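Local coordinates for protein glucokinase (Thermus thermophilus, PDB 3VOV) that transfers phosphate from ATP to glucose and other hexoses, as a zinc-containing hexokinase of the ROK family, at residues B[15-20]-B[48-53]; B[58-63]-B[99-104]; B[134-139]-B[179-184]; B[192-197]-B[209-214]. One frame throughout, in Å; residues are numbered along the deposited sequence.

How the contacts relate
Contacts 1 and 2 belong to one sheet and contacts 3 and 4 to the other half of the molecule, on the opposite side of the chain's centre. The first two are buried: contact 1 lays helix 36-54 on strand 12-18 through small apolar groups, whereas contact 2 joins two parallel strands by backbone hydrogen bonds. They meet where E51 of contact 1 binds R100 and G58 of contact 2. Contacts 3 and 4, centres about 20 Å apart, lie at the start and end of helix 183-194 and are partly buried. Contact 3 relies on a backbone bond near the zinc site, contact 4 on a helix cap and a cation-pi pair; each touches the second subunit.

Contact 1. Residues B[15-20]-B[48-53]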
loop_
_atom_site.group_PDB
_atom_site.type_symbol
_atom_site.label_atom_id
_atom_site.label_comp_id
_atom_site.label_asym_id
_atom_site.label_seq_id
_atom_site.Cartn_x
_atom_site.Cartn_y
_atom_site.Cartn_z
ATOM N N ALA B 15 -19.199 23.754 -31.995
ATOM C CA ALA B 15 -19.407 23.127 -33.273
ATOM C C ALA B 15 -18.414 23.656 -34.316
ATOM O O ALA B 15 -18.012 24.818 -34.240
ATOM C CB ALA B 15 -20.883 23.363 -33.750
ATOM N N GLY B 16 -18.017 22.831 -35.271
ATOM C CA GLY B 16 -17.244 23.376 -36.381
ATOM C C GLY B 16 -17.146 22.386 -37.487
ATOM O O GLY B 16 -17.134 21.180 -37.221
ATOM N N VAL B 17 -17.121 22.896 -38.726
ATOM C CA VAL B 17 -16.771 22.104 -39.909
ATOM C C VAL B 17 -15.277 21.842 -39.838
ATOM O O VAL B 17 -14.535 22.674 -39.310
ATOM C CB VAL B 17 -17.168 22.823 -41.247
ATOM C CG1 VAL B 17 -16.719 22.033 -42.462
ATOM C CG2 VAL B 17 -18.705 23.045 -41.315
ATOM N N PHE B 18 -14.855 20.667 -40.277
ATOM C CA PHE B 18 -13.498 20.226 -40.085
ATOM C C PHE B 18 -13.107 19.575 -41.381
ATOM O O PHE B 18 -13.900 18.830 -41.935
ATOM C CB PHE B 18 -13.458 19.173 -38.971
ATOM C CG PHE B 18 -12.111 18.558 -38.737
ATOM C CD1 PHE B 18 -11.084 19.304 -38.157
ATOM C CD2 PHE B 18 -11.872 17.221 -39.075
ATOM C CE1 PHE B 18 -9.847 18.732 -37.929
ATOM C CE2 PHE B 18 -10.682 16.630 -38.823
ATOM C CZ PHE B 18 -9.619 17.395 -38.249
ATOM N N ASP B 19 -11.871 19.789 -41.833
ATOM C CA ASP B 19 -11.477 19.257 -43.145
ATOM C C ASP B 19 -10.488 18.101 -43.102
ATOM O O ASP B 19 -9.974 17.662 -44.163
ATOM C CB ASP B 19 -10.939 20.377 -44.022
ATOM C CG ASP B 19 -9.605 20.923 -43.522
ATOM O OD1 ASP B 19 -8.975 20.325 -42.604
ATOM O OD2 ASP B 19 -9.183 21.962 -44.061
ATOM N N GLY B 20 -10.253 17.572 -41.897
ATOM C CA GLY B 20 -9.317 16.471 -41.707
ATOM C C GLY B 20 -8.074 16.974 -41.000
ATOM O O GLY B 20 -7.369 16.179 -40.349
ATOM N N GLU B 48 -25.719 23.375 -38.047
ATOM C CA GLU B 48 -26.138 24.140 -39.244
ATOM C C GLU B 48 -25.409 25.470 -39.325
ATOM O O GLU B 48 -24.906 25.856 -40.402
ATOM C CB GLU B 48 -27.659 24.355 -39.279
ATOM C CG GLU B 48 -28.272 23.860 -40.607
ATOM C CD GLU B 48 -28.765 24.960 -41.594
ATOM O OE1 GLU B 48 -28.051 25.975 -41.856
ATOM O OE2 GLU B 48 -29.893 24.776 -42.140
ATOM N N ARG B 49 -25.340 26.163 -38.192
ATOM C CA ARG B 49 -24.605 27.410 -38.130
ATOM C C ARG B 49 -23.133 27.275 -38.536
ATOM O O ARG B 49 -22.608 28.101 -39.312
ATOM C CB ARG B 49 -24.764 28.088 -36.764
ATOM C CG ARG B 49 -24.127 29.458 -36.732
ATOM C CD ARG B 49 -24.438 30.214 -35.463
ATOM N NE ARG B 49 -23.351 31.144 -35.201
ATOM C CZ ARG B 49 -23.139 31.771 -34.048
ATOM N NH1 ARG B 49 -23.956 31.591 -33.005
ATOM N NH2 ARG B 49 -22.081 32.579 -33.944
ATOM N N ALA B 50 -22.465 26.240 -38.029
ATOM C CA ALA B 50 -21.065 25.989 -38.384
ATOM C C ALA B 50 -20.935 25.764 -39.893
ATOM O O ALA B 50 -19.955 26.170 -40.531
ATOM C CB ALA B 50 -20.545 24.738 -37.615
ATOM N N GLU B 51 -21.923 25.086 -40.455
ATOM C CA GLU B 51 -21.911 24.791 -41.863
ATOM C C GLU B 51 -22.172 26.056 -42.692
ATOM O O GLU B 51 -21.568 26.235 -43.740
ATOM C CB GLU B 51 -22.922 23.715 -42.148
ATOM C CG GLU B 51 -22.376 22.312 -41.828
ATOM C CD GLU B 51 -23.378 21.232 -42.140
ATOM O OE1 GLU B 51 -24.576 21.443 -41.884
ATOM O OE2 GLU B 51 -22.979 20.161 -42.638
ATOM N N ARG B 52 -23.053 26.933 -42.213
ATOM C CA ARG B 52 -23.278 28.238 -42.870
ATOM C C ARG B 52 -22.021 29.105 -42.802
ATOM O O ARG B 52 -21.630 29.744 -43.789
ATOM C CB ARG B 52 -24.448 28.993 -42.230
ATOM C CG ARG B 52 -25.786 28.344 -42.495
ATOM C CD ARG B 52 -26.941 29.286 -42.167
ATOM N NE ARG B 52 -27.035 29.631 -40.741
ATOM C CZ ARG B 52 -27.699 28.922 -39.833
ATOM N NH1 ARG B 52 -28.330 27.805 -40.184
ATOM N NH2 ARG B 52 -27.729 29.328 -38.569
ATOM N N GLU B 53 -21.372 29.106 -41.637
ATOM C CA GLU B 53 -20.143 29.882 -41.478
ATOM C C GLU B 53 -18.942 29.359 -42.245
ATOM O O GLU B 53 -18.050 30.134 -42.608
ATOM C CB GLU B 53 -19.786 30.027 -40.028
ATOM C CG GLU B 53 -20.635 31.020 -39.353
ATOM C CD GLU B 53 -20.213 31.257 -37.931
ATOM O OE1 GLU B 53 -19.013 31.065 -37.607
ATOM O OE2 GLU B 53 -21.096 31.655 -37.140
#
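V17 and A50 face each other across a strand and a helix that approach to 6.9 Å between their axes, crossing at -46°. V17 stands with CG1 anti to its backbone N (chi1 176°), which sets CG2 beside that nitrogen and directs this branch at the helix. CG2 of V17 comes down on the helix backbone, 3.5 Å from A50 O and nearly as close to the CA of E51. It also lies alongside the first part of the E51 side chain, with V17 CG2 and E51 CG 3.8 Å apart.

A50 answers from the helix. Its CB points at the strand and rests on the backbone at G16, 3.8 Å from G16 CA; the CA atoms of G16 and A50 are 5.0 Å apart. The methyl of A15 completes the row, its CB meeting A50 CB at 4.1 Å. No hydrogen bond links the two segments directly; the contact is made by methyl groups resting on backbone and on the aliphatic part of E51.

The extended E51 chain carries its carboxylate past V17 to G58 N and R100. On the outer side of the helix, R49 pairs with E53 and R52 with E48 in salt bridges one turn apart.

S25 OG ties the two elements indirectly, bonding to both A50 O and V17 N. Strand 12-18 runs between strands 27-30 and 3-8, with helix 36-54 covering the A15 and V17 side of a five-stranded mixed sheet (order 3-2-1-4-5), as in the actin-like ATPase fold of its clan; F18, on the other side, packs on helix 284-299.

Contact 2. Residues B[58-63]-B[99-104]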
loop_
_atom_site.group_PDB
_atom_site.type_symbol
_atom_site.label_atom_id
_atom_site.label_comp_id
_atom_site.label_asym_id
_atom_site.label_seq_id
_atom_site.Cartn_x
_atom_site.Cartn_y
_atom_site.Cartn_z
ATOM N N GLY B 58 -21.055 19.287 -43.934
ATOM C CA GLY B 58 -20.284 18.095 -43.611
ATOM C C GLY B 58 -21.001 16.848 -44.092
ATOM O O GLY B 58 -22.243 16.827 -44.178
ATOM N N GLU B 59 -20.257 15.798 -44.407
ATOM C CA GLU B 59 -20.940 14.543 -44.699
ATOM C C GLU B 59 -21.223 13.591 -43.538
ATOM O O GLU B 59 -21.881 12.559 -43.721
ATOM C CB GLU B 59 -20.349 13.795 -45.889
ATOM C CG GLU B 59 -18.882 13.699 -46.032
ATOM C CD GLU B 59 -18.556 13.194 -47.429
ATOM O OE1 GLU B 59 -18.642 13.994 -48.385
ATOM O OE2 GLU B 59 -18.229 11.997 -47.573
ATOM N N ALA B 60 -20.767 13.962 -42.342
ATOM C CA ALA B 60 -21.024 13.184 -41.134
ATOM C C ALA B 60 -20.827 14.127 -39.967
ATOM O O ALA B 60 -20.189 15.192 -40.109
ATOM C CB ALA B 60 -20.083 12.005 -41.013
ATOM N N ILE B 61 -21.384 13.747 -38.813
ATOM C CA ILE B 61 -21.211 14.566 -37.647
ATOM C C ILE B 61 -20.512 13.718 -36.576
ATOM O O ILE B 61 -20.844 12.534 -36.403
ATOM C CB ILE B 61 -22.580 15.050 -37.169
ATOM C CG1 ILE B 61 -23.185 16.006 -38.225
ATOM C CG2 ILE B 61 -22.483 15.696 -35.784
ATOM C CD1 ILE B 61 -24.451 16.683 -37.765
ATOM N N GLY B 62 -19.531 14.298 -35.893
ATOM C CA GLY B 62 -18.936 13.626 -34.737
ATOM C C GLY B 62 -19.348 14.402 -33.511
ATOM O O GLY B 62 -19.326 15.645 -33.520
ATOM N N LEU B 63 -19.787 13.673 -32.489
ATOM C CA LEU B 63 -20.292 14.269 -31.245
ATOM C C LEU B 63 -19.591 13.705 -30.020
ATOM O O LEU B 63 -19.697 12.478 -29.713
ATOM C CB LEU B 63 -21.803 14.026 -31.116
ATOM C CG LEU B 63 -22.427 14.427 -29.748
ATOM C CD1 LEU B 63 -22.334 15.963 -29.485
ATOM C CD2 LEU B 63 -23.929 13.995 -29.736
ATOM N N GLY B 99 -30.006 14.640 -41.014
ATOM C CA GLY B 99 -29.908 13.876 -42.256
ATOM C C GLY B 99 -28.507 13.336 -42.515
ATOM O O GLY B 99 -28.207 12.874 -43.627
ATOM N N ARG B 100 -27.636 13.382 -41.488
ATOM C CA ARG B 100 -26.260 12.895 -41.601
ATOM C C ARG B 100 -26.014 11.765 -40.580
ATOM O O ARG B 100 -26.608 11.777 -39.526
ATOM C CB ARG B 100 -25.266 14.049 -41.297
ATOM C CG ARG B 100 -24.582 14.673 -42.532
ATOM C CD ARG B 100 -25.528 15.502 -43.426
ATOM N NE ARG B 100 -26.167 16.587 -42.697
ATOM C CZ ARG B 100 -25.642 17.797 -42.513
ATOM N NH1 ARG B 100 -24.444 18.088 -43.011
ATOM N NH2 ARG B 100 -26.309 18.711 -41.843
ATOM N N PRO B 101 -25.106 10.826 -40.884
ATOM C CA PRO B 101 -24.703 9.858 -39.852
ATOM C C PRO B 101 -23.959 10.588 -38.716
ATOM O O PRO B 101 -23.245 11.576 -38.959
ATOM C CB PRO B 101 -23.784 8.888 -40.613
ATOM C CG PRO B 101 -23.224 9.706 -41.731
ATOM C CD PRO B 101 -24.356 10.647 -42.138
ATOM N N VAL B 102 -24.206 10.141 -37.491
ATOM C CA VAL B 102 -23.629 10.722 -36.293
ATOM C C VAL B 102 -22.760 9.644 -35.630
ATOM O O VAL B 102 -23.200 8.488 -35.483
ATOM C CB VAL B 102 -24.745 11.169 -35.318
ATOM C CG1 VAL B 102 -24.157 11.536 -33.963
ATOM C CG2 VAL B 102 -25.536 12.339 -35.886
ATOM N N PHE B 103 -21.543 10.035 -35.234
ATOM C CA PHE B 103 -20.601 9.156 -34.550
ATOM C C PHE B 103 -20.287 9.732 -33.161
ATOM O O PHE B 103 -19.798 10.852 -33.037
ATOM C CB PHE B 103 -19.321 8.995 -35.407
ATOM C CG PHE B 103 -19.570 8.352 -36.764
ATOM C CD1 PHE B 103 -19.661 6.968 -36.877
ATOM C CD2 PHE B 103 -19.744 9.139 -37.909
ATOM C CE1 PHE B 103 -19.903 6.361 -38.124
ATOM C CE2 PHE B 103 -19.991 8.554 -39.173
ATOM C CZ PHE B 103 -20.059 7.158 -39.281
ATOM N N LEU B 104 -20.604 8.970 -32.117
ATOM C CA LEU B 104 -20.444 9.409 -30.739
ATOM C C LEU B 104 -19.056 9.058 -30.212
ATOM O O LEU B 104 -18.499 8.024 -30.567
ATOM C CB LEU B 104 -21.403 8.621 -29.861
ATOM C CG LEU B 104 -22.898 8.763 -30.066
ATOM C CD1 LEU B 104 -23.577 8.215 -28.799
ATOM C CD2 LEU B 104 -23.296 10.201 -30.288
#
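Three backbone hydrogen bonds join strands 61-65 and 102-106 in parallel: I61 N to P101 O, F103 N to I61 O (2.8 Å), and L63 N to F103 O, the straightest at 170°. I61 pairs with V102, G62 with F103 and L63 with L104. The two leucines lie side by side, pointing the same way, with L63 CD2 3.9 Å from L104 CD2. I61 sits beside V102 on this face. On the other face the F103 ring presents its edge to A60, whose CB is 3.9 Å from F103 CE2.

Ahead of the strands, R100 bends at chi2 and chi3 so that NH1 reaches G58 O at 2.8 Å, in the carbonyl plane and on a lone pair. E51 positions the guanidinium through a salt bridge to NH1 while also accepting from G58 N, and T98 O holds NE. An alanine in place of R100 would remove both the G58 bond and the E51 salt bridge, and would probably loosen the turn leading into strand 61-65.

The connecting beta-alpha-beta crossover, enlarged by hairpin 69-70/75-76, returns through helix 90-98, which covers I61, L63 and V102; helix 284-299 packs against A60 and F103, and strand 3-8 flanks strand 61-65.

Contact 3. Residues B[134-139]-B[179-184]; sequences TGIGGG and ALAAGR
With OG1 beside its backbone N (chi1 -75°), T134 holds CG2 anti to that nitrogen. R184, with CG beside its backbone N (chi1 -72°) and CD extended (chi2 179°), lays CG and CD obliquely across that methyl; the chi3 bend beyond CD turns only the guanidinium. The packing is tight: T134 CG2 is 3.3 Å from R184 CD and touches CG as well. I136 has CG1 beside its backbone N and an extended end, so that CD1 reaches over the peptide joining A181 and A182, 3.5 Å from A182 N. A181 CB meets the same CD1 at 3.8 Å, while A182 CB packs against I136 CG1.

The polar link is a single backbone bond. R184 N donates to T134 O at 3.0 Å, in the carbonyl plane and on a lone pair. Since A182 is the N-cap of helix 183-194, T134 O serves one of the first-turn N-H groups of that helix; G183 makes a further backbone bond with S133. At G183 a CB would lie only 3.2 Å from T134 CA, so glycine suits this close passage.

The turn between strands 127-132 and 136-142, followed by the glycines at 137-139, probably corresponds to the hairpin that borders the nucleotide phosphates in relatives of the actin-like ATPase clan. The zinc ion lies about 9 Å from the I136 side chain. R184 NH1 bonds Y192 O of the second subunit, and E178 OE1 accepts from I136 N. Strand 136-142 runs between strands 127-132 and 145-146, while helix 212-236 packs on A181.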
loop_
_atom_site.group_PDB
_atom_site.type_symbol
_atom_site.label_atom_id
_atom_site.label_comp_id
_atom_site.label_asym_id
_atom_site.label_seq_id
_atom_site.Cartn_x
_atom_site.Cartn_y
_atom_site.Cartn_z
ATOM N N THR B 134 -11.196 17.877 -12.987
ATOM C CA THR B 134 -12.066 17.587 -11.879
ATOM C C THR B 134 -11.991 16.079 -11.549
ATOM O O THR B 134 -11.850 15.703 -10.384
ATOM C CB THR B 134 -13.522 18.006 -12.245
ATOM O OG1 THR B 134 -13.620 19.445 -12.181
ATOM C CG2 THR B 134 -14.449 17.476 -11.230
ATOM N N GLY B 135 -12.108 15.254 -12.605
ATOM C CA GLY B 135 -11.876 13.814 -12.576
ATOM C C GLY B 135 -10.582 13.473 -13.325
ATOM O O GLY B 135 -9.889 14.373 -13.812
ATOM N N ILE B 136 -10.230 12.192 -13.400
ATOM C CA ILE B 136 -9.145 11.790 -14.280
ATOM C C ILE B 136 -9.729 10.894 -15.343
ATOM O O ILE B 136 -10.342 9.908 -15.029
ATOM C CB ILE B 136 -7.978 11.062 -13.536
ATOM C CG1 ILE B 136 -7.129 12.113 -12.815
ATOM C CG2 ILE B 136 -7.130 10.266 -14.543
ATOM C CD1 ILE B 136 -6.046 11.588 -11.881
ATOM N N GLY B 137 -9.523 11.250 -16.606
ATOM C CA GLY B 137 -9.852 10.372 -17.695
ATOM C C GLY B 137 -8.701 10.197 -18.656
ATOM O O GLY B 137 -7.607 10.739 -18.456
ATOM N N GLY B 138 -8.953 9.475 -19.730
ATOM C CA GLY B 138 -7.902 9.269 -20.713
ATOM C C GLY B 138 -8.379 8.637 -21.982
ATOM O O GLY B 138 -9.564 8.499 -22.218
ATOM N N GLY B 139 -7.442 8.239 -22.820
ATOM C CA GLY B 139 -7.798 7.573 -24.058
ATOM C C GLY B 139 -6.587 6.877 -24.591
ATOM O O GLY B 139 -5.456 7.321 -24.331
ATOM N N ALA B 179 -9.205 8.634 -7.870
ATOM C CA ALA B 179 -9.514 8.877 -6.469
ATOM C C ALA B 179 -8.247 9.332 -5.682
ATOM O O ALA B 179 -8.341 9.777 -4.515
ATOM C CB ALA B 179 -10.088 7.625 -5.857
ATOM N N LEU B 180 -7.080 9.197 -6.310
ATOM C CA LEU B 180 -5.829 9.586 -5.659
ATOM C C LEU B 180 -5.358 10.957 -6.056
ATOM O O LEU B 180 -4.679 11.628 -5.262
ATOM C CB LEU B 180 -4.704 8.600 -6.031
ATOM C CG LEU B 180 -4.884 7.180 -5.423
ATOM C CD1 LEU B 180 -3.853 6.239 -6.095
ATOM C CD2 LEU B 180 -4.766 7.143 -3.842
ATOM N N ALA B 181 -5.652 11.340 -7.313
ATOM C CA ALA B 181 -4.919 12.441 -7.953
ATOM C C ALA B 181 -5.758 13.423 -8.760
ATOM O O ALA B 181 -5.217 14.423 -9.285
ATOM C CB ALA B 181 -3.796 11.869 -8.844
ATOM N N ALA B 182 -7.060 13.166 -8.887
ATOM C CA ALA B 182 -7.894 14.118 -9.639
ATOM C C ALA B 182 -7.997 15.446 -8.869
ATOM O O ALA B 182 -7.748 15.499 -7.670
ATOM C CB ALA B 182 -9.303 13.531 -9.883
ATOM N N GLY B 183 -8.382 16.506 -9.588
ATOM C CA GLY B 183 -8.837 17.757 -8.991
ATOM C C GLY B 183 -9.671 17.604 -7.766
ATOM O O GLY B 183 -9.324 18.144 -6.738
ATOM N N ARG B 184 -10.752 16.843 -7.842
ATOM C CA ARG B 184 -11.621 16.690 -6.701
ATOM C C ARG B 184 -10.989 15.877 -5.593
ATOM O O ARG B 184 -11.358 16.015 -4.450
ATOM C CB ARG B 184 -12.958 16.060 -7.085
ATOM C CG ARG B 184 -13.864 17.003 -7.885
ATOM C CD ARG B 184 -15.163 16.321 -8.262
ATOM N NE ARG B 184 -15.807 15.835 -7.066
ATOM C CZ ARG B 184 -16.067 14.560 -6.813
ATOM N NH1 ARG B 184 -16.668 14.233 -5.675
ATOM N NH2 ARG B 184 -15.756 13.634 -7.690
#

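Contact 4. Residues B[192-197]-B[209-214]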
loop_
_atom_site.group_PDB
_atom_site.type_symbol
_atom_site.label_atom_id
_atom_site.label_comp_id
_atom_site.label_asym_id
_atom_site.label_seq_id
_atom_site.Cartn_x
_atom_site.Cartn_y
_atom_site.Cartn_z
ATOM N N TYR B 192 -9.944 18.105 4.038
ATOM C CA TYR B 192 -9.849 17.295 5.269
ATOM C C TYR B 192 -8.648 17.697 6.149
ATOM O O TYR B 192 -8.769 17.895 7.384
ATOM C CB TYR B 192 -9.782 15.795 4.895
ATOM C CG TYR B 192 -9.591 14.915 6.100
ATOM C CD1 TYR B 192 -10.668 14.606 6.937
ATOM C CD2 TYR B 192 -8.324 14.433 6.429
ATOM C CE1 TYR B 192 -10.488 13.807 8.085
ATOM C CE2 TYR B 192 -8.133 13.632 7.584
ATOM C CZ TYR B 192 -9.213 13.328 8.389
ATOM O OH TYR B 192 -9.036 12.532 9.500
ATOM N N ALA B 193 -7.488 17.811 5.525
ATOM C CA ALA B 193 -6.233 18.029 6.247
ATOM C C ALA B 193 -6.098 19.455 6.790
ATOM O O ALA B 193 -5.600 19.645 7.907
ATOM C CB ALA B 193 -5.048 17.688 5.352
ATOM N N PHE B 194 -6.549 20.451 6.010
ATOM C CA PHE B 194 -6.584 21.835 6.504
ATOM C C PHE B 194 -7.777 22.175 7.382
ATOM O O PHE B 194 -7.813 23.267 7.943
ATOM C CB PHE B 194 -6.421 22.837 5.362
ATOM C CG PHE B 194 -5.007 22.888 4.823
ATOM C CD1 PHE B 194 -4.068 23.780 5.346
ATOM C CD2 PHE B 194 -4.592 21.997 3.824
ATOM C CE1 PHE B 194 -2.747 23.792 4.871
ATOM C CE2 PHE B 194 -3.239 22.000 3.340
ATOM C CZ PHE B 194 -2.348 22.910 3.860
ATOM N N GLN B 195 -8.756 21.265 7.479
ATOM C CA GLN B 195 -9.955 21.471 8.287
ATOM C C GLN B 195 -10.785 22.718 7.900
ATOM O O GLN B 195 -11.403 23.318 8.751
ATOM C CB GLN B 195 -9.616 21.464 9.797
ATOM C CG GLN B 195 -8.811 20.239 10.172
ATOM C CD GLN B 195 -8.636 20.084 11.672
ATOM O OE1 GLN B 195 -9.596 20.197 12.424
ATOM N NE2 GLN B 195 -7.409 19.813 12.106
ATOM N N ARG B 196 -10.785 23.069 6.616
ATOM C CA ARG B 196 -11.589 24.147 6.039
ATOM C C ARG B 196 -11.675 23.889 4.523
ATOM O O ARG B 196 -10.862 23.119 3.994
ATOM C CB ARG B 196 -10.931 25.506 6.283
ATOM C CG ARG B 196 -9.599 25.653 5.574
ATOM C CD ARG B 196 -8.993 27.019 5.778
ATOM N NE ARG B 196 -7.542 27.002 5.589
ATOM C CZ ARG B 196 -6.923 27.472 4.514
ATOM N NH1 ARG B 196 -7.625 27.998 3.524
ATOM N NH2 ARG B 196 -5.601 27.430 4.436
ATOM N N PRO B 197 -12.670 24.488 3.830
ATOM C CA PRO B 197 -12.733 24.256 2.381
ATOM C C PRO B 197 -11.502 24.772 1.635
ATOM O O PRO B 197 -11.127 25.931 1.763
ATOM C CB PRO B 197 -14.009 24.967 1.963
ATOM C CG PRO B 197 -14.876 24.964 3.281
ATOM C CD PRO B 197 -13.826 25.281 4.316
ATOM N N ALA B 209 3.534 29.014 -1.746
ATOM C CA ALA B 209 3.995 29.604 -0.495
ATOM C C ALA B 209 4.870 28.687 0.409
ATOM O O ALA B 209 5.312 29.126 1.489
ATOM C CB ALA B 209 2.783 30.129 0.315
ATOM N N GLY B 210 5.076 27.422 0.025
ATOM C CA GLY B 210 5.883 26.507 0.844
ATOM C C GLY B 210 5.204 25.898 2.054
ATOM O O GLY B 210 5.853 25.454 3.008
ATOM N N ASP B 211 3.881 25.828 2.027
ATOM C CA ASP B 211 3.186 25.186 3.127
ATOM C C ASP B 211 3.482 23.657 3.159
ATOM O O ASP B 211 3.228 22.964 2.185
ATOM C CB ASP B 211 1.687 25.467 3.014
ATOM C CG ASP B 211 0.931 24.790 4.070
ATOM O OD1 ASP B 211 0.642 25.476 5.068
ATOM O OD2 ASP B 211 0.693 23.551 3.944
ATOM N N PRO B 212 4.017 23.143 4.287
ATOM C CA PRO B 212 4.499 21.764 4.269
ATOM C C PRO B 212 3.393 20.741 3.902
ATOM O O PRO B 212 3.652 19.790 3.145
ATOM C CB PRO B 212 5.022 21.517 5.712
ATOM C CG PRO B 212 5.097 22.842 6.375
ATOM C CD PRO B 212 4.173 23.794 5.610
ATOM N N LYS B 213 2.190 20.961 4.434
ATOM C CA LYS B 213 1.077 20.057 4.285
ATOM C C LYS B 213 0.650 20.091 2.820
ATOM O O LYS B 213 0.350 19.052 2.244
ATOM C CB LYS B 213 -0.070 20.491 5.219
ATOM C CG LYS B 213 -1.068 19.445 5.586
ATOM C CD LYS B 213 -1.484 19.496 7.091
ATOM C CE LYS B 213 -2.426 20.628 7.461
ATOM N NZ LYS B 213 -1.655 21.826 7.949
ATOM N N ALA B 214 0.662 21.280 2.220
ATOM C CA ALA B 214 0.260 21.438 0.820
ATOM C C ALA B 214 1.227 20.730 -0.101
ATOM O O ALA B 214 0.802 19.986 -0.986
ATOM C CB ALA B 214 0.120 22.911 0.420
#
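D211 OD2 accepts one hydrogen bond, from A214 N at 2.9 Å, through the lone pair facing away from the other carboxylate oxygen, and K213 N lies 3.0 Å from the same D211 OD2. The edge of the F194 ring also comes up to this oxygen, CZ of F194 being 3.1 Å from D211 OD2. Ring and carboxylate meet tip to tip, their planes turned 47° apart. The negative oxygen probably suits the positive rim of the ring.

K213 takes one face of F194. Its chain bends at chi2, chi3 and chi4, setting CE over the centre of the ring, 4.0 Å from the F194 centroid in a CH-pi contact. K213 NZ follows at 4.3 Å from that centroid, an off-centre cation-pi pair 29° from the ring normal. CE of K213 also approaches A193 O at 3.4 Å.

D211 is the N-cap of helix 212-236, entered directly after G210 closes helix 200-208 with a Schellman motif. An alanine at D211 would remove the capping bond to A214 N and the carboxylate at the F194 edge, and would probably weaken the start of this helix.

L206 of helix 200-208 packs against both F194 and A214, and R196 forms a salt bridge with E202. A193 packs against the zinc ligand C169 of the second subunit, and K213 against G172 of that subunit.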